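Local coordinates for Succinylglutamatedesuccinylase/aspartoacylase (Rhodobacter sphaeroides 2.4.1, PDB 3CDX), which probably hydrolyses carbon-nitrogen bonds of linear amides, as a metal-dependent enzyme of the succinylglutamate desuccinylase/aspartoacylase family, at residues R88-P93 with S136-M141; I114-P119 with G196-S201. One frame throughout, in Å; residues are numbered along the deposited sequence.

How the contacts relate
Contact 1 packs segment 136-141, at the far part of helix 126-138, onto strand 87-92, while contact 2 joins the loop that precedes this helix to the start of helix 199-205. Both lie in the family's catalytic domain, their centres 16 Å apart, and along the chain their segments alternate. They meet directly where L139 CD2 of 136-141 packs on F199 CE1 of 196-201 at 3.9 Å. Contact 2 borders the metal site: the side chain of N115 is about 5 Å from the calcium ion held by H63, E66 and H149. Contact 1 sits further back, with L92 about 11 Å from H149, side chain to side chain.

Contact 1: residues R88-P93 with S136-M141; sequences RVIMLP and SVILPM
An apolar strand-to-helix packing, closed at one end by an arginine, joins strand 87-92 to the last part of helix 126-138 and the 3-10 segment 139-141. R88, I90 and L92 all point from the strand toward I138 and M141. CG2 of I138 serves two of them: I90 CG2 and L92 CD1 each lie 4.2 Å from it. M141, whose N donates to I138 O, covers I90 CD1 and the guanidinium of R88. Its chain bends at the last torsion (chi3 -73°), which places CE 4.0 Å from I90 CD1, and the two side chains cross at about a right angle. R88 also crosses M141 nearly perpendicularly, with M141 CB over one face of the guanidinium, 3.9 Å from NH1, and SD 4.0 Å from NH2. An alanine in place of M141 would probably leave I90 CD1 without its CE and SD neighbours and R88 NH2 without SD, though CB would stay. The polar end of R88 is held by others, NH2 by F17 O and NE by T55 OG1. Across this contact the joint rests on van der Waals packing among I90, L92, I138 and M141, while the arginine's hydrogen bonds tie its charged end to neighbouring parts of the fold.

Contact 2: residues I114-P119 with G196-S201; sequences INRCFP and GSTFTS
OD1 of N115 accepts the backbone N-H of F199 in a short bond of 2.7 Å. The bond is nearly straight at 160°, with the donor tilted out of the amide plane. This amide N-H lies at the first turn of helix 199-205, so the asparagine receives a donor from the helix's N-terminal end. The other branch, ND2, gives a hydrogen bond to a water, which also takes a weak one from T200 N.

A second bond runs between backbones: F118 N donates to S197 O at 3.0 Å. The same oxygen lies in the plane of the F118 ring, at its edge. The F118 ring turns one face to F199 CB, a CH-pi contact 4.0 Å from the ring centroid. The two aromatic rings meet obliquely, their planes at 53°, with F118 CE2 3.6 Å from F199 CD1. A131 of helix 126-138 also packs against F118.

T198 is the N-cap, and S201 donates to it twice, through N to OG1, the capping bond, and through OG to O. The T198 methyl CG2 lies 4.0 Å from R116 NH1, the two side chains running side by side. That same NH1 donates to N115 O from above the carbonyl plane. R123 of a neighbouring subunit donates through NH2 to F118 O and G196 O.

N115 also packs on the metal ligands H63 and H149. Its amide thus links the calcium site to the helix start, and the F199 N-H and the water bound by ND2 are likely to limit its rotation beside those histidines.

Contact 1: residues R88-P93 with S136-M141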
ATOM      1  N   ARG A  88       0.227   2.803 -45.861  1.00 30.37           N
ATOM      2  CA  ARG A  88       0.801   2.210 -44.645  1.00 28.57           C
ATOM      3  C   ARG A  88      -0.134   2.390 -43.463  1.00 28.10           C
ATOM      4  O   ARG A  88      -0.644   3.494 -43.229  1.00 27.64           O
ATOM      5  CB  ARG A  88       2.185   2.791 -44.339  1.00 28.21           C
ATOM      6  CG  ARG A  88       2.922   2.061 -43.188  1.00 28.69           C
ATOM      7  CD  ARG A  88       4.387   2.491 -43.032  1.00 27.25           C
ATOM      8  NE  ARG A  88       4.502   3.945 -43.059  1.00 27.35           N
ATOM      9  CZ  ARG A  88       5.645   4.617 -43.013  1.00 28.27           C
ATOM     10  NH1 ARG A  88       5.619   5.940 -43.066  1.00 31.50           N
ATOM     11  NH2 ARG A  88       6.809   3.982 -42.922  1.00 28.04           N
ATOM     12  N   VAL A  89      -0.354   1.278 -42.750  1.00 27.41           N
ATOM     13  CA  VAL A  89      -1.160   1.223 -41.516  1.00 26.49           C
ATOM     14  C   VAL A  89      -0.264   0.740 -40.352  1.00 26.06           C
ATOM     15  O   VAL A  89       0.324  -0.339 -40.417  1.00 24.97           O
ATOM     16  CB  VAL A  89      -2.378   0.293 -41.659  1.00 26.91           C
ATOM     17  CG1 VAL A  89      -3.289   0.382 -40.412  1.00 25.75           C
ATOM     18  CG2 VAL A  89      -3.190   0.652 -42.951  1.00 25.40           C
ATOM     19  N   ILE A  90      -0.148   1.588 -39.332  1.00 25.29           N
ATOM     20  CA  ILE A  90       0.542   1.270 -38.073  1.00 24.59           C
ATOM     21  C   ILE A  90      -0.482   1.161 -36.934  1.00 23.92           C
ATOM     22  O   ILE A  90      -1.237   2.107 -36.681  1.00 24.63           O
ATOM     23  CB  ILE A  90       1.620   2.324 -37.782  1.00 24.52           C
ATOM     24  CG1 ILE A  90       2.616   2.377 -38.963  1.00 24.63           C
ATOM     25  CG2 ILE A  90       2.374   2.030 -36.391  1.00 25.10           C
ATOM     26  CD1 ILE A  90       3.462   3.602 -39.001  1.00 25.16           C
ATOM     27  N   MET A  91      -0.487   0.019 -36.242  1.00 23.96           N
ATOM     28  CA  MET A  91      -1.535  -0.350 -35.258  1.00 22.96           C
ATOM     29  C   MET A  91      -0.908  -0.701 -33.921  1.00 23.86           C
ATOM     30  O   MET A  91      -0.136  -1.643 -33.839  1.00 23.68           O
ATOM     31  CB  MET A  91      -2.385  -1.523 -35.777  1.00 23.27           C
ATOM     32  CG  MET A  91      -3.261  -1.109 -37.019  1.00 24.51           C
ATOM     33  SD  MET A  91      -3.924  -2.461 -38.050  1.00 19.75           S
ATOM     34  CE  MET A  91      -2.378  -3.112 -38.688  1.00 21.62           C
ATOM     35  N   LEU A  92      -1.188   0.124 -32.900  1.00 23.81           N
ATOM     36  CA  LEU A  92      -0.760  -0.141 -31.509  1.00 23.15           C
ATOM     37  C   LEU A  92      -2.016  -0.194 -30.717  1.00 20.98           C
ATOM     38  O   LEU A  92      -2.442   0.827 -30.206  1.00 22.96           O
ATOM     39  CB  LEU A  92       0.182   0.960 -30.946  1.00 22.19           C
ATOM     40  CG  LEU A  92       1.620   0.889 -31.480  1.00 23.62           C
ATOM     41  CD1 LEU A  92       1.716   1.527 -32.884  1.00 24.58           C
ATOM     42  CD2 LEU A  92       2.658   1.549 -30.557  1.00 25.25           C
ATOM     43  N   PRO A  93      -2.637  -1.384 -30.614  1.00 21.02           N
ATOM     44  CA  PRO A  93      -3.930  -1.469 -29.934  1.00 20.19           C
ATOM     45  C   PRO A  93      -3.833  -1.336 -28.427  1.00 20.38           C
ATOM     46  O   PRO A  93      -4.835  -1.081 -27.785  1.00 20.49           O
ATOM     47  CB  PRO A  93      -4.385  -2.894 -30.235  1.00 21.05           C
ATOM     48  CG  PRO A  93      -3.100  -3.662 -30.391  1.00 20.45           C
ATOM     49  CD  PRO A  93      -2.191  -2.709 -31.117  1.00 19.43           C
ATOM     50  N   SER A 136       8.051  10.743 -30.484  1.00 30.99           N
ATOM     51  CA  SER A 136       9.284  10.921 -31.247  1.00 31.38           C
ATOM     52  C   SER A 136       9.592   9.830 -32.257  1.00 30.18           C
ATOM     53  O   SER A 136      10.297  10.085 -33.195  1.00 30.56           O
ATOM     54  CB  SER A 136      10.479  11.055 -30.286  1.00 31.50           C
ATOM     55  OG  SER A 136      10.314  12.262 -29.572  1.00 36.90           O
ATOM     56  N   VAL A 137       9.122   8.607 -32.043  1.00 29.29           N
ATOM     57  CA  VAL A 137       9.493   7.506 -32.928  1.00 28.49           C
ATOM     58  C   VAL A 137       8.325   7.085 -33.816  1.00 29.14           C
ATOM     59  O   VAL A 137       8.481   6.887 -35.017  1.00 29.26           O
ATOM     60  CB  VAL A 137      10.003   6.282 -32.115  1.00 28.89           C
ATOM     61  CG1 VAL A 137      10.340   5.084 -33.028  1.00 25.40           C
ATOM     62  CG2 VAL A 137      11.228   6.687 -31.230  1.00 29.24           C
ATOM     63  N   ILE A 138       7.147   6.913 -33.226  1.00 29.02           N
ATOM     64  CA  ILE A 138       6.021   6.364 -33.995  1.00 28.01           C
ATOM     65  C   ILE A 138       5.272   7.491 -34.708  1.00 27.68           C
ATOM     66  O   ILE A 138       5.097   7.459 -35.928  1.00 27.78           O
ATOM     67  CB  ILE A 138       5.067   5.507 -33.068  1.00 28.23           C
ATOM     68  CG1 ILE A 138       5.834   4.314 -32.457  1.00 25.63           C
ATOM     69  CG2 ILE A 138       3.828   5.069 -33.817  1.00 26.76           C
ATOM     70  CD1 ILE A 138       6.460   3.284 -33.485  1.00 23.30           C
ATOM     71  N   LEU A 139       4.856   8.495 -33.941  1.00 27.22           N
ATOM     72  CA  LEU A 139       4.003   9.591 -34.471  1.00 26.86           C
ATOM     73  C   LEU A 139       4.492  10.353 -35.737  1.00 27.68           C
ATOM     74  O   LEU A 139       3.679  10.621 -36.620  1.00 28.11           O
ATOM     75  CB  LEU A 139       3.609  10.552 -33.355  1.00 25.25           C
ATOM     76  CG  LEU A 139       2.703  11.712 -33.709  1.00 25.58           C
ATOM     77  CD1 LEU A 139       1.436  11.150 -34.434  1.00 23.39           C
ATOM     78  CD2 LEU A 139       2.371  12.573 -32.473  1.00 24.54           C
ATOM     79  N   PRO A 140       5.803  10.674 -35.848  1.00 29.01           N
ATOM     80  CA  PRO A 140       6.237  11.374 -37.077  1.00 29.38           C
ATOM     81  C   PRO A 140       5.983  10.604 -38.384  1.00 29.97           C
ATOM     82  O   PRO A 140       6.039  11.193 -39.454  1.00 30.12           O
ATOM     83  CB  PRO A 140       7.766  11.563 -36.859  1.00 28.63           C
ATOM     84  CG  PRO A 140       7.913  11.529 -35.329  1.00 29.46           C
ATOM     85  CD  PRO A 140       6.935  10.472 -34.917  1.00 28.42           C
ATOM     86  N   MET A 141       5.770   9.295 -38.322  1.00 30.62           N
ATOM     87  CA  MET A 141       5.514   8.520 -39.564  1.00 29.56           C
ATOM     88  C   MET A 141       4.098   8.739 -40.140  1.00 30.16           C
ATOM     89  O   MET A 141       3.833   8.376 -41.265  1.00 30.60           O
ATOM     90  CB  MET A 141       5.740   7.033 -39.330  1.00 30.38           C
ATOM     91  CG  MET A 141       7.240   6.595 -39.282  1.00 31.06           C
ATOM     92  SD  MET A 141       7.431   4.816 -39.018  1.00 27.10           S
ATOM     93  CE  MET A 141       6.986   4.607 -37.292  1.00 28.89           C
TER

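Contact 2: residues I114-P119 with G196-S201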
ATOM      1  N   ILE A 114      -0.469   8.819 -18.235  1.00 28.48           N
ATOM      2  CA  ILE A 114       0.445   8.996 -19.349  1.00 29.09           C
ATOM      3  C   ILE A 114       0.021  10.138 -20.262  1.00 29.46           C
ATOM      4  O   ILE A 114       0.873  10.758 -20.904  1.00 29.62           O
ATOM      5  CB  ILE A 114       0.632   7.689 -20.151  1.00 28.58           C
ATOM      6  CG1 ILE A 114       1.775   7.788 -21.175  1.00 28.58           C
ATOM      7  CG2 ILE A 114      -0.692   7.283 -20.818  1.00 30.37           C
ATOM      8  CD1 ILE A 114       2.229   6.376 -21.763  1.00 28.51           C
ATOM      9  N   ASN A 115      -1.284  10.410 -20.317  1.00 28.88           N
ATOM     10  CA  ASN A 115      -1.819  11.455 -21.172  1.00 29.96           C
ATOM     11  C   ASN A 115      -1.775  12.827 -20.516  1.00 31.41           C
ATOM     12  O   ASN A 115      -2.430  13.758 -20.967  1.00 31.78           O
ATOM     13  CB  ASN A 115      -3.256  11.116 -21.586  1.00 29.43           C
ATOM     14  CG  ASN A 115      -3.491  11.255 -23.084  1.00 30.61           C
ATOM     15  OD1 ASN A 115      -2.546  11.289 -23.880  1.00 31.26           O
ATOM     16  ND2 ASN A 115      -4.781  11.294 -23.485  1.00 30.58           N
ATOM     17  N   ARG A 116      -1.037  12.935 -19.410  1.00 32.43           N
ATOM     18  CA  ARG A 116      -0.618  14.220 -18.904  1.00 34.00           C
ATOM     19  C   ARG A 116       0.920  14.281 -18.979  1.00 34.29           C
ATOM     20  O   ARG A 116       1.517  15.166 -18.337  1.00 33.82           O
ATOM     21  CB  ARG A 116      -1.089  14.426 -17.438  1.00 34.65           C
ATOM     22  CG  ARG A 116      -2.590  14.327 -17.197  1.00 37.13           C
ATOM     23  CD  ARG A 116      -3.374  15.323 -18.060  1.00 43.49           C
ATOM     24  NE  ARG A 116      -4.816  15.333 -17.794  1.00 47.01           N
ATOM     25  CZ  ARG A 116      -5.756  14.811 -18.589  1.00 50.61           C
ATOM     26  NH1 ARG A 116      -5.431  14.202 -19.723  1.00 51.24           N
ATOM     27  NH2 ARG A 116      -7.041  14.885 -18.236  1.00 51.66           N
ATOM     28  N   CYS A 117       1.536  13.334 -19.726  1.00 33.03           N
ATOM     29  CA  CYS A 117       3.014  13.176 -19.786  1.00 33.75           C
ATOM     30  C   CYS A 117       3.688  13.523 -21.125  1.00 33.34           C
ATOM     31  O   CYS A 117       4.915  13.487 -21.227  1.00 33.44           O
ATOM     32  CB  CYS A 117       3.464  11.746 -19.399  1.00 33.75           C
ATOM     33  SG  CYS A 117       3.266  11.342 -17.667  1.00 34.10           S
ATOM     34  N   PHE A 118       2.907  13.819 -22.155  1.00 33.15           N
ATOM     35  CA  PHE A 118       3.484  14.118 -23.462  1.00 32.48           C
ATOM     36  C   PHE A 118       4.045  15.552 -23.506  1.00 33.14           C
ATOM     37  O   PHE A 118       3.524  16.437 -22.807  1.00 32.27           O
ATOM     38  CB  PHE A 118       2.442  13.918 -24.546  1.00 32.40           C
ATOM     39  CG  PHE A 118       2.137  12.467 -24.833  1.00 31.19           C
ATOM     40  CD1 PHE A 118       1.123  11.825 -24.169  1.00 30.46           C
ATOM     41  CD2 PHE A 118       2.892  11.752 -25.765  1.00 29.48           C
ATOM     42  CE1 PHE A 118       0.844  10.499 -24.417  1.00 29.79           C
ATOM     43  CE2 PHE A 118       2.626  10.426 -26.029  1.00 29.18           C
ATOM     44  CZ  PHE A 118       1.595   9.795 -25.360  1.00 31.15           C
ATOM     45  N   PRO A 119       5.074  15.798 -24.353  1.00 32.98           N
ATOM     46  CA  PRO A 119       5.744  14.866 -25.270  1.00 33.09           C
ATOM     47  C   PRO A 119       6.699  13.820 -24.635  1.00 33.46           C
ATOM     48  O   PRO A 119       7.203  12.940 -25.350  1.00 33.87           O
ATOM     49  CB  PRO A 119       6.480  15.801 -26.247  1.00 33.77           C
ATOM     50  CG  PRO A 119       6.702  17.078 -25.465  1.00 34.13           C
ATOM     51  CD  PRO A 119       5.581  17.180 -24.477  1.00 33.49           C
ATOM     52  N   GLY A 196      -2.695  19.992 -22.652  1.00 43.00           N
ATOM     53  CA  GLY A 196      -1.564  20.356 -23.499  1.00 42.54           C
ATOM     54  C   GLY A 196      -0.537  19.234 -23.524  1.00 41.88           C
ATOM     55  O   GLY A 196       0.507  19.315 -24.201  1.00 42.00           O
ATOM     56  N   SER A 197      -0.834  18.179 -22.778  1.00 40.82           N
ATOM     57  CA  SER A 197       0.141  17.124 -22.542  1.00 40.13           C
ATOM     58  C   SER A 197      -0.447  15.779 -22.918  1.00 38.86           C
ATOM     59  O   SER A 197       0.060  14.705 -22.505  1.00 38.80           O
ATOM     60  CB  SER A 197       0.564  17.164 -21.069  1.00 40.09           C
ATOM     61  OG  SER A 197      -0.588  17.359 -20.258  1.00 44.21           O
ATOM     62  N   THR A 198      -1.531  15.831 -23.693  1.00 36.94           N
ATOM     63  CA  THR A 198      -2.126  14.608 -24.210  1.00 35.36           C
ATOM     64  C   THR A 198      -1.388  14.140 -25.459  1.00 33.75           C
ATOM     65  O   THR A 198      -0.652  14.906 -26.102  1.00 32.65           O
ATOM     66  CB  THR A 198      -3.596  14.805 -24.600  1.00 35.50           C
ATOM     67  OG1 THR A 198      -3.647  15.740 -25.675  1.00 34.73           O
ATOM     68  CG2 THR A 198      -4.446  15.287 -23.400  1.00 34.01           C
ATOM     69  N   PHE A 199      -1.619  12.894 -25.834  1.00 32.86           N
ATOM     70  CA  PHE A 199      -1.109  12.431 -27.135  1.00 33.09           C
ATOM     71  C   PHE A 199      -1.677  13.231 -28.309  1.00 33.59           C
ATOM     72  O   PHE A 199      -0.952  13.562 -29.242  1.00 33.42           O
ATOM     73  CB  PHE A 199      -1.390  10.962 -27.339  1.00 32.98           C
ATOM     74  CG  PHE A 199      -0.875  10.414 -28.641  1.00 32.62           C
ATOM     75  CD1 PHE A 199       0.492  10.399 -28.924  1.00 31.54           C
ATOM     76  CD2 PHE A 199      -1.767   9.885 -29.579  1.00 33.58           C
ATOM     77  CE1 PHE A 199       0.965   9.849 -30.130  1.00 33.50           C
ATOM     78  CE2 PHE A 199      -1.309   9.347 -30.787  1.00 32.90           C
ATOM     79  CZ  PHE A 199       0.058   9.317 -31.056  1.00 34.47           C
ATOM     80  N   THR A 200      -2.971  13.531 -28.280  1.00 34.02           N
ATOM     81  CA  THR A 200      -3.583  14.295 -29.383  1.00 34.45           C
ATOM     82  C   THR A 200      -2.896  15.653 -29.563  1.00 34.79           C
ATOM     83  O   THR A 200      -2.656  16.080 -30.692  1.00 35.38           O
ATOM     84  CB  THR A 200      -5.147  14.407 -29.279  1.00 34.74           C
ATOM     85  OG1 THR A 200      -5.534  15.015 -28.038  1.00 35.03           O
ATOM     86  CG2 THR A 200      -5.799  13.027 -29.337  1.00 34.88           C
ATOM     87  N   SER A 201      -2.519  16.309 -28.460  1.00 35.25           N
ATOM     88  CA  SER A 201      -1.850  17.614 -28.557  1.00 35.41           C
ATOM     89  C   SER A 201      -0.491  17.487 -29.254  1.00 34.74           C
ATOM     90  O   SER A 201      -0.042  18.425 -29.912  1.00 35.32           O
ATOM     91  CB  SER A 201      -1.732  18.314 -27.192  1.00 35.48           C
ATOM     92  OG  SER A 201      -0.765  17.684 -26.370  1.00 38.76           O
TER
HETATM   93  O   HOH W   1      -4.980  11.810 -26.291  1.00 29.31           O